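Local coordinates for protein rhizavidin (Rhizobium etli, PDB 3EW2) that binds biotin in a closed eight-stranded beta barrel of the avidin family, probably with the high affinity of its relatives, and is assembled here as a dimer, at residues W19-G24 against G117-Q122; S25-Q30 against G39-R44; N78-T83 against A105-S110. All blocks are in the same frame, centred on the assembly; numbering follows the deposited sequence.

Interaction 1 of 3, residues W19-G24 against G117-Q122. With BTN (biotin), chain I.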
loop_
_atom_site.group_PDB
_atom_site.type_symbol
_atom_site.label_atom_id
_atom_site.label_comp_id
_atom_site.label_asym_id
_atom_site.label_seq_id
_atom_site.Cartn_x
_atom_site.Cartn_y
_atom_site.Cartn_z
ATOM N N TRP B 19 3.120 -16.427 2.139
ATOM C CA TRP B 19 2.122 -16.184 1.058
ATOM C C TRP B 19 2.825 -16.083 -0.249
ATOM O O TRP B 19 3.733 -15.258 -0.338
ATOM C CB TRP B 19 1.401 -14.840 1.252
ATOM C CG TRP B 19 0.762 -14.749 2.585
ATOM C CD1 TRP B 19 1.353 -14.407 3.769
ATOM C CD2 TRP B 19 -0.603 -15.048 2.876
ATOM N NE1 TRP B 19 0.411 -14.485 4.784
ATOM C CE2 TRP B 19 -0.787 -14.879 4.258
ATOM C CE3 TRP B 19 -1.674 -15.487 2.102
ATOM C CZ2 TRP B 19 -2.028 -15.089 4.886
ATOM C CZ3 TRP B 19 -2.913 -15.718 2.729
ATOM C CH2 TRP B 19 -3.065 -15.516 4.105
ATOM N N GLN B 20 2.408 -16.856 -1.271
ATOM C CA GLN B 20 3.050 -16.807 -2.630
ATOM C C GLN B 20 2.074 -16.456 -3.739
ATOM O O GLN B 20 0.941 -16.906 -3.760
ATOM C CB GLN B 20 3.641 -18.173 -3.058
ATOM C CG GLN B 20 4.902 -18.664 -2.378
ATOM C CD GLN B 20 5.430 -19.978 -3.048
ATOM O OE1 GLN B 20 6.489 -19.969 -3.691
ATOM N NE2 GLN B 20 4.669 -21.093 -2.907
ATOM N N ASN B 21 2.530 -15.693 -4.716
ATOM C CA ASN B 21 1.631 -15.385 -5.796
ATOM C C ASN B 21 1.961 -16.222 -7.065
ATOM O O ASN B 21 2.971 -16.946 -7.116
ATOM C CB ASN B 21 1.540 -13.863 -6.031
ATOM C CG ASN B 21 2.819 -13.277 -6.558
ATOM O OD1 ASN B 21 3.648 -13.978 -7.161
ATOM N ND2 ASN B 21 3.017 -11.987 -6.322
ATOM N N GLN B 22 1.100 -16.104 -8.064
ATOM C CA GLN B 22 1.178 -16.854 -9.312
ATOM C C GLN B 22 2.436 -16.533 -10.122
ATOM O O GLN B 22 2.766 -17.297 -11.058
ATOM C CB GLN B 22 -0.099 -16.598 -10.143
ATOM C CG GLN B 22 -0.278 -15.170 -10.744
ATOM C CD GLN B 22 -0.146 -13.992 -9.730
ATOM O OE1 GLN B 22 -0.781 -13.993 -8.676
ATOM N NE2 GLN B 22 0.685 -12.979 -10.079
ATOM N N SER B 23 3.141 -15.430 -9.789
ATOM C CA SER B 23 4.419 -15.112 -10.482
ATOM C C SER B 23 5.620 -15.673 -9.713
ATOM O O SER B 23 6.783 -15.408 -10.098
ATOM C CB SER B 23 4.621 -13.589 -10.660
ATOM O OG SER B 23 3.552 -12.955 -11.382
ATOM N N GLY B 24 5.339 -16.366 -8.604
ATOM C CA GLY B 24 6.390 -17.033 -7.796
ATOM C C GLY B 24 6.965 -16.212 -6.620
ATOM O O GLY B 24 7.895 -16.655 -5.888
ATOM N N GLY B 117 -1.573 -3.925 -12.320
ATOM C CA GLY B 117 -1.622 -5.394 -12.385
ATOM C C GLY B 117 -2.419 -6.031 -11.263
ATOM O O GLY B 117 -2.996 -5.322 -10.425
ATOM N N GLN B 118 -2.471 -7.369 -11.257
ATOM C CA GLN B 118 -3.169 -8.175 -10.208
ATOM C C GLN B 118 -2.268 -9.319 -9.729
ATOM O O GLN B 118 -1.414 -9.752 -10.492
ATOM C CB GLN B 118 -4.473 -8.790 -10.711
ATOM C CG GLN B 118 -5.340 -7.966 -11.637
ATOM C CD GLN B 118 -6.649 -8.716 -12.005
ATOM O OE1 GLN B 118 -7.700 -8.478 -11.396
ATOM N NE2 GLN B 118 -6.562 -9.663 -12.968
ATOM N N ASP B 119 -2.420 -9.759 -8.472
ATOM C CA ASP B 119 -1.586 -10.801 -7.844
ATOM C C ASP B 119 -2.546 -11.465 -6.856
ATOM O O ASP B 119 -3.259 -10.759 -6.117
ATOM C CB ASP B 119 -0.439 -10.233 -6.980
ATOM C CG ASP B 119 0.843 -9.892 -7.760
ATOM O OD1 ASP B 119 0.958 -10.109 -8.991
ATOM O OD2 ASP B 119 1.763 -9.342 -7.117
ATOM N N THR B 120 -2.604 -12.792 -6.857
ATOM C CA THR B 120 -3.350 -13.541 -5.837
ATOM C C THR B 120 -2.305 -14.363 -5.085
ATOM O O THR B 120 -1.505 -15.052 -5.721
ATOM C CB THR B 120 -4.432 -14.440 -6.467
ATOM O OG1 THR B 120 -5.185 -13.657 -7.388
ATOM C CG2 THR B 120 -5.383 -14.988 -5.415
ATOM N N PHE B 121 -2.288 -14.196 -3.761
ATOM C CA PHE B 121 -1.327 -14.764 -2.860
ATOM C C PHE B 121 -2.070 -15.888 -2.209
ATOM O O PHE B 121 -3.229 -15.697 -1.813
ATOM C CB PHE B 121 -0.887 -13.761 -1.762
ATOM C CG PHE B 121 -0.014 -12.665 -2.268
ATOM C CD1 PHE B 121 -0.577 -11.453 -2.726
ATOM C CD2 PHE B 121 1.373 -12.839 -2.317
ATOM C CE1 PHE B 121 0.250 -10.438 -3.237
ATOM C CE2 PHE B 121 2.198 -11.841 -2.841
ATOM C CZ PHE B 121 1.644 -10.631 -3.310
ATOM N N GLN B 122 -1.412 -17.051 -2.137
ATOM C CA GLN B 122 -1.936 -18.235 -1.485
ATOM C C GLN B 122 -1.184 -18.352 -0.191
ATOM O O GLN B 122 0.037 -18.194 -0.170
ATOM C CB GLN B 122 -1.635 -19.538 -2.285
ATOM C CG GLN B 122 -2.356 -19.739 -3.600
ATOM C CD GLN B 122 -3.852 -19.662 -3.513
ATOM O OE1 GLN B 122 -4.477 -20.109 -2.529
ATOM N NE2 GLN B 122 -4.458 -19.111 -4.558
HETATM C C11 BTN I . 10.820 -3.436 -10.164
HETATM O O11 BTN I . 10.839 -4.221 -11.137
HETATM O O12 BTN I . 10.912 -2.208 -10.374
HETATM C C10 BTN I . 10.688 -3.965 -8.756
HETATM C C9 BTN I . 10.070 -5.358 -8.791
HETATM C C8 BTN I . 8.674 -5.320 -9.400
HETATM C C7 BTN I . 7.807 -6.446 -8.849
HETATM C C2 BTN I . 6.356 -6.284 -9.288
HETATM S S1 BTN I . 5.508 -5.452 -8.113
HETATM C C6 BTN I . 3.957 -6.257 -8.587
HETATM C C5 BTN I . 4.240 -7.611 -9.215
HETATM N N1 BTN I . 4.137 -8.647 -8.205
HETATM C C3 BTN I . 5.315 -9.201 -7.946
HETATM O O3 BTN I . 5.531 -10.225 -7.001
HETATM N N2 BTN I . 6.259 -8.655 -8.700
HETATM C C4 BTN I . 5.719 -7.639 -9.583
HETATM O O HOH W 1 2.897 -10.231 -11.081
#
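Phe-121 and Trp-19 meet through their CB atoms, 3.9 Å apart, while Asn-21 lies alongside the phenyl ring and sets its CB over one face, offset toward the rim. This CH-pi contact, 4.0 Å from Asn-21 CB to the Phe-121 ring centroid, gives the asparagine an apolar floor, and a flat, apolar ring suits the place because it offers a broad face to the asparagine's methylene. Asn-21 reaches there with CG wedged between its backbone N and carbonyl carbon (chi1 68°). Its two ends then do different work: ND2 donates to biotin O3 at 3.1 Å in a nearly straight bond, and OD1 accepts from Ser-23 N, closing an Asx turn, and from Ser-25 N, which should hold the amide's rotation. Asp-119 OD2 accepts from biotin N1 at 2.7 Å and also from Trp-85. Asp-119 OD1 accepts from Gln-22 NE2, which comes from above the carboxylate plane, at 3.1 Å, a second-shell grip completed when Gln-22 OE1 accepts from Thr-120 N at 2.8 Å. Behind the site, Gln-20 and Gln-122 exchange two backbone bonds. Trp-19 turns its indole N toward Ser-17 and packs against Ile-98 and Met-27. The contact thus joins the first and last strands, 16-21 and 112-124, closing the barrel, with strands 26-31 and 95-107 flanking the seam.

Interaction 2 of 3, residues S25-Q30 against G39-R44. With BTN (biotin), chain I.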
loop_
_atom_site.group_PDB
_atom_site.type_symbol
_atom_site.label_atom_id
_atom_site.label_comp_id
_atom_site.label_asym_id
_atom_site.label_seq_id
_atom_site.Cartn_x
_atom_site.Cartn_y
_atom_site.Cartn_z
ATOM N N SER B 25 6.442 -14.990 -6.452
ATOM C CA SER B 25 6.895 -14.106 -5.355
ATOM C C SER B 25 6.350 -14.554 -4.029
ATOM O O SER B 25 5.248 -15.071 -3.951
ATOM C CB SER B 25 6.454 -12.703 -5.635
ATOM O OG SER B 25 7.175 -12.256 -6.767
ATOM N N THR B 26 7.163 -14.413 -2.984
ATOM C CA THR B 26 6.733 -14.769 -1.629
ATOM C C THR B 26 6.870 -13.558 -0.697
ATOM O O THR B 26 7.751 -12.701 -0.864
ATOM C CB THR B 26 7.536 -16.014 -1.056
ATOM O OG1 THR B 26 6.978 -16.433 0.220
ATOM C CG2 THR B 26 8.980 -15.667 -0.826
ATOM N N MET B 27 5.986 -13.491 0.286
ATOM C CA MET B 27 6.152 -12.560 1.354
ATOM C C MET B 27 5.963 -13.277 2.677
ATOM O O MET B 27 5.126 -14.206 2.795
ATOM C CB MET B 27 5.202 -11.349 1.208
ATOM C CG MET B 27 3.671 -11.615 1.336
ATOM S SD MET B 27 2.647 -10.126 0.983
ATOM C CE MET B 27 1.023 -10.763 1.346
ATOM N N ILE B 28 6.765 -12.862 3.655
ATOM C CA ILE B 28 6.573 -13.236 5.019
ATOM C C ILE B 28 6.089 -12.002 5.800
ATOM O O ILE B 28 6.763 -10.951 5.783
ATOM C CB ILE B 28 7.874 -13.807 5.654
ATOM C CG1 ILE B 28 8.469 -14.895 4.747
ATOM C CG2 ILE B 28 7.539 -14.403 7.048
ATOM C CD1 ILE B 28 9.752 -15.536 5.334
ATOM N N ILE B 29 4.936 -12.144 6.450
ATOM C CA ILE B 29 4.227 -11.051 7.065
ATOM C C ILE B 29 3.883 -11.331 8.511
ATOM O O ILE B 29 3.495 -12.454 8.885
ATOM C CB ILE B 29 2.885 -10.606 6.320
ATOM C CG1 ILE B 29 1.729 -11.567 6.535
ATOM C CG2 ILE B 29 3.132 -10.296 4.860
ATOM C CD1 ILE B 29 0.407 -11.123 5.939
ATOM N N GLN B 30 4.033 -10.272 9.305
ATOM C CA GLN B 30 3.670 -10.275 10.688
ATOM C C GLN B 30 2.484 -9.298 10.772
ATOM O O GLN B 30 2.559 -8.170 10.283
ATOM C CB GLN B 30 4.879 -9.871 11.560
ATOM C CG GLN B 30 6.108 -10.856 11.531
ATOM C CD GLN B 30 7.182 -10.597 10.406
ATOM O OE1 GLN B 30 7.592 -9.438 10.127
ATOM N NE2 GLN B 30 7.660 -11.692 9.787
ATOM N N GLY B 39 6.852 -7.011 7.138
ATOM C CA GLY B 39 7.374 -8.213 6.571
ATOM C C GLY B 39 8.461 -7.972 5.578
ATOM O O GLY B 39 9.052 -6.876 5.525
ATOM N N GLN B 40 8.691 -9.022 4.795
ATOM C CA GLN B 40 9.759 -9.126 3.810
ATOM C C GLN B 40 9.193 -9.703 2.520
ATOM O O GLN B 40 8.377 -10.619 2.558
ATOM C CB GLN B 40 10.848 -10.060 4.335
ATOM C CG GLN B 40 11.518 -9.559 5.596
ATOM C CD GLN B 40 12.348 -8.301 5.358
ATOM O OE1 GLN B 40 12.899 -8.093 4.278
ATOM N NE2 GLN B 40 12.440 -7.460 6.386
ATOM N N TYR B 41 9.608 -9.156 1.394
ATOM C CA TYR B 41 8.953 -9.435 0.144
ATOM C C TYR B 41 10.066 -9.891 -0.789
ATOM O O TYR B 41 11.042 -9.145 -0.954
ATOM C CB TYR B 41 8.220 -8.199 -0.457
ATOM C CG TYR B 41 7.245 -8.590 -1.565
ATOM C CD1 TYR B 41 5.878 -8.710 -1.315
ATOM C CD2 TYR B 41 7.710 -8.920 -2.856
ATOM C CE1 TYR B 41 5.010 -9.099 -2.308
ATOM C CE2 TYR B 41 6.839 -9.314 -3.865
ATOM C CZ TYR B 41 5.495 -9.405 -3.586
ATOM O OH TYR B 41 4.615 -9.811 -4.593
ATOM N N VAL B 42 9.966 -11.137 -1.290
ATOM C CA VAL B 42 10.912 -11.633 -2.280
ATOM C C VAL B 42 10.189 -11.705 -3.600
ATOM O O VAL B 42 9.280 -12.508 -3.767
ATOM C CB VAL B 42 11.550 -12.998 -1.969
ATOM C CG1 VAL B 42 12.503 -13.376 -3.154
ATOM C CG2 VAL B 42 12.331 -12.925 -0.676
ATOM N N ASN B 43 10.593 -10.820 -4.505
ATOM C CA ASN B 43 10.008 -10.736 -5.818
ATOM C C ASN B 43 10.702 -11.792 -6.701
ATOM O O ASN B 43 11.957 -11.905 -6.695
ATOM C CB ASN B 43 10.265 -9.334 -6.408
ATOM C CG ASN B 43 10.076 -9.300 -7.911
ATOM O OD1 ASN B 43 9.083 -9.814 -8.412
ATOM N ND2 ASN B 43 11.001 -8.671 -8.632
ATOM N N ARG B 44 9.896 -12.499 -7.494
ATOM C CA ARG B 44 10.404 -13.452 -8.461
ATOM C C ARG B 44 9.677 -13.339 -9.796
ATOM O O ARG B 44 9.777 -14.269 -10.606
ATOM C CB ARG B 44 10.303 -14.901 -7.915
ATOM C CG ARG B 44 11.157 -15.115 -6.703
ATOM C CD ARG B 44 11.343 -16.529 -6.403
ATOM N NE ARG B 44 11.778 -16.721 -5.030
ATOM C CZ ARG B 44 10.970 -17.025 -4.006
ATOM N NH1 ARG B 44 9.660 -17.193 -4.167
ATOM N NH2 ARG B 44 11.490 -17.191 -2.798
HETATM C C11 BTN I . 10.820 -3.436 -10.164
HETATM O O11 BTN I . 10.839 -4.221 -11.137
HETATM O O12 BTN I . 10.912 -2.208 -10.374
HETATM C C10 BTN I . 10.688 -3.965 -8.756
HETATM C C9 BTN I . 10.070 -5.358 -8.791
HETATM C C8 BTN I . 8.674 -5.320 -9.400
HETATM C C7 BTN I . 7.807 -6.446 -8.849
HETATM C C2 BTN I . 6.356 -6.284 -9.288
HETATM S S1 BTN I . 5.508 -5.452 -8.113
HETATM C C6 BTN I . 3.957 -6.257 -8.587
HETATM C C5 BTN I . 4.240 -7.611 -9.215
HETATM N N1 BTN I . 4.137 -8.647 -8.205
HETATM C C3 BTN I . 5.315 -9.201 -7.946
HETATM O O3 BTN I . 5.531 -10.225 -7.001
HETATM N N2 BTN I . 6.259 -8.655 -8.700
HETATM C C4 BTN I . 5.719 -7.639 -9.583
#
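Ser-25 CB packs 3.6 Å from Tyr-41 OH, and the two hydroxyls converge on one acceptor, the ureido oxygen of biotin. Ser-25 OG and Tyr-41 OH each donate to biotin O3 at 2.6 Å, the oxygen lying in the plane of the tyrosine ring at its edge. Together with the amide of Asn-21 they make three donors round one oxygen, an arrangement that, as in other avidins, would probably polarise the ureido group. Asn-43 OD1 accepts from biotin N2 at 3.1 Å, and Ala-45 N shares that oxygen. One shell out, Arg-44 N donates to Ser-25 OG at 2.8 Å and so helps aim the hydroxyl. Tyr-41 swings inward with CG opposite its backbone N (chi1 -165°), where Met-27 CB touches CD1 at 3.7 Å and the sulfur makes an oblique Met-aromatic contact. A phenylalanine here, lacking the hydroxyl, would probably leave biotin O3 with two donors in place of three and the ureido group less firmly held. Paired backbone bonds, Thr-26 with Val-42 and Ile-28 with Gln-40, fix the register. Gly-39 fits beside Ile-29 because a CB would collide with Ile-28 O. Outside, Thr-26 CG2 lies by the guanidinium of Arg-44, whose NH1 binds Gly-24 O. This hairpin of strands 26-31 and 36-42 is continued by strand 16-21 beside the former and strand 54-62 beside the latter.

Interaction 3 of 3, residues N78-T83 against A105-S110. With BTN (biotin), chain I.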
loop_
_atom_site.group_PDB
_atom_site.type_symbol
_atom_site.label_atom_id
_atom_site.label_comp_id
_atom_site.label_asym_id
_atom_site.label_seq_id
_atom_site.Cartn_x
_atom_site.Cartn_y
_atom_site.Cartn_z
ATOM N N ASN B 78 18.727 -1.749 -6.129
ATOM C CA ASN B 78 17.805 -0.625 -6.224
ATOM C C ASN B 78 17.195 -0.467 -7.609
ATOM O O ASN B 78 17.916 -0.165 -8.583
ATOM C CB ASN B 78 18.516 0.686 -5.795
ATOM C CG ASN B 78 17.578 1.934 -5.874
ATOM O OD1 ASN B 78 16.365 1.793 -5.926
ATOM N ND2 ASN B 78 18.163 3.137 -5.928
ATOM N N CYS B 79 15.873 -0.595 -7.692
ATOM C CA CYS B 79 15.168 -0.465 -8.981
ATOM C C CYS B 79 14.459 0.870 -9.157
ATOM O O CYS B 79 13.620 1.029 -10.054
ATOM C CB CYS B 79 14.141 -1.607 -9.169
ATOM S SG CYS B 79 14.887 -3.267 -9.336
ATOM N N ASN B 80 14.754 1.816 -8.276
ATOM C CA ASN B 80 14.190 3.158 -8.361
ATOM C C ASN B 80 12.674 3.166 -8.603
ATOM O O ASN B 80 12.211 3.659 -9.620
ATOM C CB ASN B 80 14.948 3.935 -9.426
ATOM C CG ASN B 80 14.733 5.397 -9.326
ATOM O OD1 ASN B 80 14.811 5.985 -8.226
ATOM N ND2 ASN B 80 14.436 6.023 -10.469
ATOM N N SER B 81 11.913 2.614 -7.655
ATOM C CA SER B 81 10.510 2.332 -7.842
ATOM C C SER B 81 9.880 1.923 -6.531
ATOM O O SER B 81 10.586 1.663 -5.551
ATOM C CB SER B 81 10.294 1.163 -8.835
ATOM O OG SER B 81 10.758 -0.063 -8.311
ATOM N N ALA B 82 8.559 1.856 -6.527
ATOM C CA ALA B 82 7.822 1.423 -5.357
ATOM C C ALA B 82 6.562 0.744 -5.842
ATOM O O ALA B 82 6.087 1.050 -6.933
ATOM C CB ALA B 82 7.470 2.652 -4.493
ATOM N N THR B 83 6.013 -0.164 -5.036
ATOM C CA THR B 83 4.793 -0.864 -5.365
ATOM C C THR B 83 3.845 -0.867 -4.167
ATOM O O THR B 83 4.270 -1.141 -3.057
ATOM C CB THR B 83 5.096 -2.373 -5.796
ATOM O OG1 THR B 83 5.867 -2.429 -7.012
ATOM C CG2 THR B 83 3.820 -3.133 -6.017
ATOM N N ALA B 105 5.136 1.960 -9.482
ATOM C CA ALA B 105 5.534 3.279 -9.914
ATOM C C ALA B 105 7.034 3.244 -10.119
ATOM O O ALA B 105 7.784 2.871 -9.225
ATOM C CB ALA B 105 5.129 4.328 -8.879
ATOM N N TYR B 106 7.486 3.598 -11.297
ATOM C CA TYR B 106 8.916 3.486 -11.571
ATOM C C TYR B 106 9.375 4.482 -12.618
ATOM O O TYR B 106 8.570 5.156 -13.249
ATOM C CB TYR B 106 9.201 2.070 -12.082
ATOM C CG TYR B 106 8.594 1.883 -13.430
ATOM C CD1 TYR B 106 7.228 1.590 -13.553
ATOM C CD2 TYR B 106 9.354 2.094 -14.591
ATOM C CE1 TYR B 106 6.638 1.469 -14.792
ATOM C CE2 TYR B 106 8.756 1.976 -15.853
ATOM C CZ TYR B 106 7.413 1.652 -15.942
ATOM O OH TYR B 106 6.818 1.522 -17.173
ATOM N N GLU B 107 10.686 4.532 -12.844
ATOM C CA GLU B 107 11.232 5.421 -13.854
ATOM C C GLU B 107 11.417 4.710 -15.202
ATOM O O GLU B 107 12.426 4.029 -15.427
ATOM C CB GLU B 107 12.561 6.041 -13.399
ATOM C CG GLU B 107 13.060 7.144 -14.322
ATOM C CD GLU B 107 12.252 8.438 -14.184
ATOM O OE1 GLU B 107 12.057 8.933 -13.030
ATOM O OE2 GLU B 107 11.801 8.962 -15.232
ATOM N N GLY B 108 10.433 4.889 -16.092
ATOM C CA GLY B 108 10.591 4.557 -17.512
ATOM C C GLY B 108 11.746 5.322 -18.140
ATOM O O GLY B 108 12.538 5.967 -17.441
ATOM N N GLY B 109 11.865 5.211 -19.457
ATOM C CA GLY B 109 12.775 6.043 -20.246
ATOM C C GLY B 109 12.014 7.142 -20.991
ATOM O O GLY B 109 12.600 8.166 -21.386
ATOM N N SER B 110 10.711 6.942 -21.211
ATOM C CA SER B 110 9.859 8.060 -21.659
ATOM C C SER B 110 9.621 9.080 -20.523
ATOM O O SER B 110 9.337 10.256 -20.793
ATOM C CB SER B 110 8.536 7.563 -22.251
ATOM O OG SER B 110 7.843 6.690 -21.366
HETATM C C11 BTN I . 10.820 -3.436 -10.164
HETATM O O11 BTN I . 10.839 -4.221 -11.137
HETATM O O12 BTN I . 10.912 -2.208 -10.374
HETATM C C10 BTN I . 10.688 -3.965 -8.756
HETATM C C9 BTN I . 10.070 -5.358 -8.791
HETATM C C8 BTN I . 8.674 -5.320 -9.400
HETATM C C7 BTN I . 7.807 -6.446 -8.849
HETATM C C2 BTN I . 6.356 -6.284 -9.288
HETATM S S1 BTN I . 5.508 -5.452 -8.113
HETATM C C6 BTN I . 3.957 -6.257 -8.587
HETATM C C5 BTN I . 4.240 -7.611 -9.215
HETATM N N1 BTN I . 4.137 -8.647 -8.205
HETATM C C3 BTN I . 5.315 -9.201 -7.946
HETATM O O3 BTN I . 5.531 -10.225 -7.001
HETATM N N2 BTN I . 6.259 -8.655 -8.700
HETATM C C4 BTN I . 5.719 -7.639 -9.583
#
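Ser-81 and Tyr-106 share one first torsion, each placing its outer group between backbone N and carbonyl carbon (chi1 67° and 68°), and their CB atoms meet at 3.5 Å. The small serine suits this pairing: its CB also nears Ala-105 O at 3.1 Å, while the hydroxyl turns to the ligand and the tyrosine ring leads away from the contact. Ser-81 OG donates to biotin O12 at 3.0 Å, although the modelled position of that hydroxyl is less certain. Next along the strand, Ala-82 and Ala-105 form a hydrogen-bonded antiparallel pair, Ala-82 N to Ala-105 O at 3.0 Å and Ala-105 N to Ala-82 O at 2.9 Å. Their methyls face the second subunit, where Ala-82 packs on Ile-66 and Ala-105 on Thr-86 of that chain. Asn-80 marks the corner, and its left-handed backbone angles are ones asparagine tolerates well. Its N donates to Asn-78 OD1 at 2.8 Å in an Asx turn, while its ND2 lies 3.5 Å from Glu-107 CB, the two side chains running side by side. Cys-79, tied to Cys-50 by a disulfide, brings its CB close to the biotin carboxylate. Deeper in, Thr-83 OG1 sits 3.2 Å from biotin S1 and is hydrogen-bonded to Trp-72 NE1. Across the segments, then, the only hydrogen bonds are the alanine pair's; small side chains fit against the second subunit on the alanine side and beside biotin on the serine side, where a neutral hydroxyl meets the carboxylate in a bond of less certain geometry.

How the interactions relate
All three contacts belong to one antiparallel barrel and touch the same biotin, but at different depths. Interactions 1 and 2 adjoin, their centres about 10 Å apart, because strands 16-21 and 26-31 are neighbours; together they supply the polar grip on the ureido ring, backed by aromatic and aliphatic side chains, with exposed residues on the outer side. The centre of interaction 3 lies about 21 Å from that of interaction 1, about 19 Å from that of interaction 2 and about 17 Å from the chain centre, at the carboxylate end, where small residues and one hydroxyl replace the dense bonding. It alone meets the second subunit. Interaction 1 joins the first and last barrel strands; interactions 2 and 3 are hairpin pairings.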